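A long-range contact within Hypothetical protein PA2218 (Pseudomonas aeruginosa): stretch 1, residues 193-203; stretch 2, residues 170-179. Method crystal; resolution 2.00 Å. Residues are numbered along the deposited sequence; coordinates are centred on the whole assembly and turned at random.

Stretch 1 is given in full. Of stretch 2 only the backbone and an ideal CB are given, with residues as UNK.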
# COMPACT_ATOMS: atom_id res chain seq x y z
N LYS A 193 -16.02 7.62 -5.64
CA LYS A 193 -16.11 8.34 -6.91
C LYS A 193 -15.29 9.63 -7.00
O LYS A 193 -15.17 10.21 -8.08
CB LYS A 193 -17.58 8.63 -7.23
CG LYS A 193 -18.46 7.38 -7.20
CD LYS A 193 -17.92 6.29 -8.13
CE LYS A 193 -18.83 5.05 -8.11
NZ LYS A 193 -18.30 3.93 -8.94
N ARG A 194 -14.74 10.08 -5.88
CA ARG A 194 -13.92 11.29 -5.88
C ARG A 194 -12.57 11.04 -6.55
O ARG A 194 -12.00 11.95 -7.16
CB ARG A 194 -13.70 11.77 -4.45
CG ARG A 194 -14.97 12.10 -3.67
CD ARG A 194 -14.64 12.40 -2.23
NE ARG A 194 -14.00 11.26 -1.59
CZ ARG A 194 -13.41 11.29 -0.39
NH1 ARG A 194 -13.39 12.42 0.31
NH2 ARG A 194 -12.82 10.20 0.09
N VAL A 195 -12.05 9.81 -6.44
CA VAL A 195 -10.76 9.47 -7.03
C VAL A 195 -10.91 9.36 -8.55
O VAL A 195 -11.65 8.51 -9.06
CB VAL A 195 -10.21 8.15 -6.44
CG1 VAL A 195 -8.79 7.90 -6.93
CG2 VAL A 195 -10.23 8.22 -4.91
N LYS A 196 -10.19 10.22 -9.27
CA LYS A 196 -10.27 10.31 -10.73
C LYS A 196 -9.51 9.29 -11.57
O LYS A 196 -9.90 9.00 -12.70
CB LYS A 196 -9.86 11.71 -11.18
CG LYS A 196 -10.72 12.83 -10.61
CD LYS A 196 -12.20 12.63 -10.94
CE LYS A 196 -12.98 13.93 -10.81
NZ LYS A 196 -12.85 14.52 -9.45
N ALA A 197 -8.42 8.76 -11.04
CA ALA A 197 -7.61 7.79 -11.77
C ALA A 197 -6.81 6.99 -10.77
O ALA A 197 -6.61 7.43 -9.64
CB ALA A 197 -6.67 8.51 -12.74
N VAL A 198 -6.36 5.80 -11.18
CA VAL A 198 -5.61 4.93 -10.29
C VAL A 198 -4.52 4.14 -11.00
O VAL A 198 -4.72 3.62 -12.10
CB VAL A 198 -6.56 3.91 -9.59
CG1 VAL A 198 -7.28 3.05 -10.63
CG2 VAL A 198 -5.77 3.03 -8.62
N VAL A 199 -3.36 4.07 -10.35
CA VAL A 199 -2.20 3.33 -10.83
C VAL A 199 -1.84 2.31 -9.76
O VAL A 199 -1.92 2.62 -8.57
CB VAL A 199 -0.96 4.24 -11.01
CG1 VAL A 199 0.31 3.39 -11.11
CG2 VAL A 199 -1.12 5.10 -12.25
N THR A 200 -1.46 1.10 -10.16
CA THR A 200 -1.03 0.10 -9.20
C THR A 200 0.39 -0.28 -9.61
O THR A 200 0.70 -0.30 -10.80
CB THR A 200 -1.91 -1.18 -9.21
OG1 THR A 200 -1.90 -1.76 -10.52
CG2 THR A 200 -3.34 -0.85 -8.80
N SER A 201 1.24 -0.56 -8.64
CA SER A 201 2.62 -0.94 -8.95
C SER A 201 2.95 -2.29 -8.32
O SER A 201 2.81 -2.46 -7.10
CB SER A 201 3.59 0.14 -8.44
OG SER A 201 4.90 -0.10 -8.91
N THR A 202 3.37 -3.24 -9.15
CA THR A 202 3.73 -4.59 -8.69
C THR A 202 2.78 -5.06 -7.58
O THR A 202 3.19 -5.50 -6.51
CB THR A 202 5.23 -4.61 -8.22
OG1 THR A 202 5.67 -5.96 -8.07
CG2 THR A 202 5.42 -3.86 -6.90
N MET A 203 1.48 -4.99 -7.89
CA MET A 203 0.42 -5.34 -6.95
C MET A 203 0.23 -6.79 -6.55
O MET A 203 0.66 -7.72 -7.24
CB MET A 203 -0.94 -4.81 -7.47
CG MET A 203 -1.60 -5.68 -8.56
SD MET A 203 -3.34 -5.22 -9.01
CE MET A 203 -4.28 -6.10 -7.75
N UNK A 170 -9.56 19.51 -4.86
CA UNK A 170 -10.22 18.25 -4.53
C UNK A 170 -10.79 17.47 -5.71
O UNK A 170 -11.08 16.27 -5.59
CB UNK A 170 -11.35 18.53 -3.54
N UNK A 171 -10.96 18.13 -6.85
CA UNK A 171 -11.49 17.46 -8.04
C UNK A 171 -10.38 16.83 -8.90
O UNK A 171 -10.67 16.20 -9.93
CB UNK A 171 -12.29 18.46 -8.88
N UNK A 172 -9.13 16.99 -8.47
CA UNK A 172 -8.00 16.45 -9.22
C UNK A 172 -7.17 15.49 -8.36
O UNK A 172 -5.98 15.70 -8.16
CB UNK A 172 -7.12 17.59 -9.74
N UNK A 173 -7.82 14.45 -7.85
CA UNK A 173 -7.15 13.48 -6.97
C UNK A 173 -7.02 12.10 -7.60
O UNK A 173 -7.96 11.57 -8.19
CB UNK A 173 -7.91 13.36 -5.65
N UNK A 174 -5.83 11.52 -7.45
CA UNK A 174 -5.56 10.19 -7.95
C UNK A 174 -4.91 9.40 -6.84
O UNK A 174 -4.59 9.96 -5.78
CB UNK A 174 -4.68 10.23 -9.20
N UNK A 175 -4.74 8.10 -7.04
CA UNK A 175 -4.09 7.27 -6.03
C UNK A 175 -3.14 6.26 -6.66
O UNK A 175 -3.32 5.85 -7.80
CB UNK A 175 -5.14 6.54 -5.19
N UNK A 176 -2.11 5.88 -5.90
CA UNK A 176 -1.17 4.87 -6.36
C UNK A 176 -1.12 3.77 -5.29
O UNK A 176 -0.88 4.06 -4.11
CB UNK A 176 0.21 5.47 -6.62
N UNK A 177 -1.36 2.54 -5.71
CA UNK A 177 -1.33 1.41 -4.78
C UNK A 177 -0.14 0.53 -5.11
O UNK A 177 -0.04 -0.01 -6.21
CB UNK A 177 -2.63 0.61 -4.84
N UNK A 178 0.77 0.39 -4.14
CA UNK A 178 1.97 -0.41 -4.32
C UNK A 178 1.87 -1.78 -3.64
O UNK A 178 1.36 -1.89 -2.52
CB UNK A 178 3.18 0.35 -3.78
N UNK A 179 2.35 -2.81 -4.32
CA UNK A 179 2.35 -4.15 -3.75
C UNK A 179 0.94 -4.53 -3.26
O UNK A 179 -0.04 -4.40 -4.00
CB UNK A 179 3.36 -4.24 -2.60

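Stretch 2 runs parallel to stretch 1, their strand axes 4.6 Å apart at closest approach and 17° from alignment, and the CBs of 174-178 alternate between two faces of the sheet. At position 170 the ideal CB finds nothing of stretch 1 within 5.5 Å; many side chains would suit, and the residue is R170, which makes no contact.

At 171 the CB points away overall, yet lies 4.0 Å from K196 NZ. A lysine ammonium so near favours an acidic or a polar acceptor side chain. The residue is E171, whose chi1 and chi2 (both m) let its end come nearer stretch 1: K196 NZ donates to E171 OE1 at 2.7 Å, a salt bridge, and to the backbone, E171 O, at 2.8 Å. One ammonium thus ties down both side chain and main chain. Position 172 points away from stretch 1, which sets little limit there; it is R172, bonded elsewhere in the structure.

At 173 the CB lies sideways, 4.6 Å from R194 O, and nothing visible demands a polar group; several aliphatic residues would fit. I173 leads its end away, and its main contribution is backbone, K196 N donating to I173 O at 2.8 Å.

Position 174 has phi/psi of -131/172, open to most residues. An ideal CB, on the face of V199 and S201, would touch A197 O at 3.4 Å without clashing, so as far as stretch 1 goes alanine or a larger residue could also be placed. G174 leaves that space unfilled and brings its CA to 3.4 Å from the same A197 O.

The CB of 175 lies on the face of V198 and T200, 4.3 Å from V195 CG1 and 5.0 Å from V198 CG2. This apolar corner would accept valine, isoleucine or leucine. V175 (chi1 m) places CG2 3.7 Å from V195 CG1 and 3.6 Å from V198 CG2, while V199 N donates to V175 O at 3.1 Å.

Position 176 turns to the face of V199 and S201, where a branched aliphatic chain would pack well. It is I176, with CG1 4.2 Å from V199 CB.

At 177 the ideal CB is 4.3 Å from both T200 CG2 and V199 O, which leaves room for alanine as well as glycine. G177 pairs by backbone alone: its N donates to V199 O at 2.9 Å, and its O accepts from S201 N at 2.8 Å.

Position 178 returns to the S201 face, where stretch 1 asks little: the ideal CB is 4.4 Å from S201 O, and apolar or small polar chains would both do. I178 brings CG2 4.5 Å from S201 CB.

At 179 phi is positive (53/-128), a conformation easiest for glycine. The residue is nevertheless C179, held by C179 N to S201 O at 2.8 Å.

Stretch 2, residues 170-179: RERIGVIGIC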
# COMPACT_ATOMS: atom_id res chain seq x y z
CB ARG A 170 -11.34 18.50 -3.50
CG ARG A 170 -12.56 19.22 -4.06
CD ARG A 170 -13.49 19.60 -2.91
NE ARG A 170 -12.77 20.39 -1.92
CZ ARG A 170 -13.22 20.69 -0.71
NH1 ARG A 170 -14.41 20.25 -0.31
NH2 ARG A 170 -12.47 21.40 0.12
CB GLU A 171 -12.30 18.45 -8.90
CG GLU A 171 -13.69 18.79 -8.36
CD GLU A 171 -14.60 17.57 -8.29
OE1 GLU A 171 -14.49 16.70 -9.18
OE2 GLU A 171 -15.42 17.48 -7.35
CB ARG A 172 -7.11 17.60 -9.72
CG ARG A 172 -7.88 18.70 -10.46
CD ARG A 172 -6.95 19.85 -10.88
NE ARG A 172 -5.94 19.40 -11.84
CZ ARG A 172 -4.87 20.11 -12.20
NH1 ARG A 172 -4.65 21.32 -11.68
NH2 ARG A 172 -4.00 19.61 -13.06
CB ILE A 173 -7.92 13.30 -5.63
CG1 ILE A 173 -8.15 14.66 -4.96
CG2 ILE A 173 -7.15 12.36 -4.70
CD1 ILE A 173 -6.89 15.39 -4.62
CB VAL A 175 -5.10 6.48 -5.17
CG1 VAL A 175 -5.94 7.43 -4.33
CG2 VAL A 175 -5.97 5.61 -6.05
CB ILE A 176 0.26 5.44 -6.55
CG1 ILE A 176 0.29 6.47 -7.68
CG2 ILE A 176 1.22 4.29 -6.91
CD1 ILE A 176 1.62 7.21 -7.80
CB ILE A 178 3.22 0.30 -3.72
CG1 ILE A 178 3.29 1.75 -4.20
CG2 ILE A 178 4.48 -0.46 -4.11
CD1 ILE A 178 4.30 2.60 -3.43
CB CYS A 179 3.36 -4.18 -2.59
SG CYS A 179 3.88 -5.82 -2.01
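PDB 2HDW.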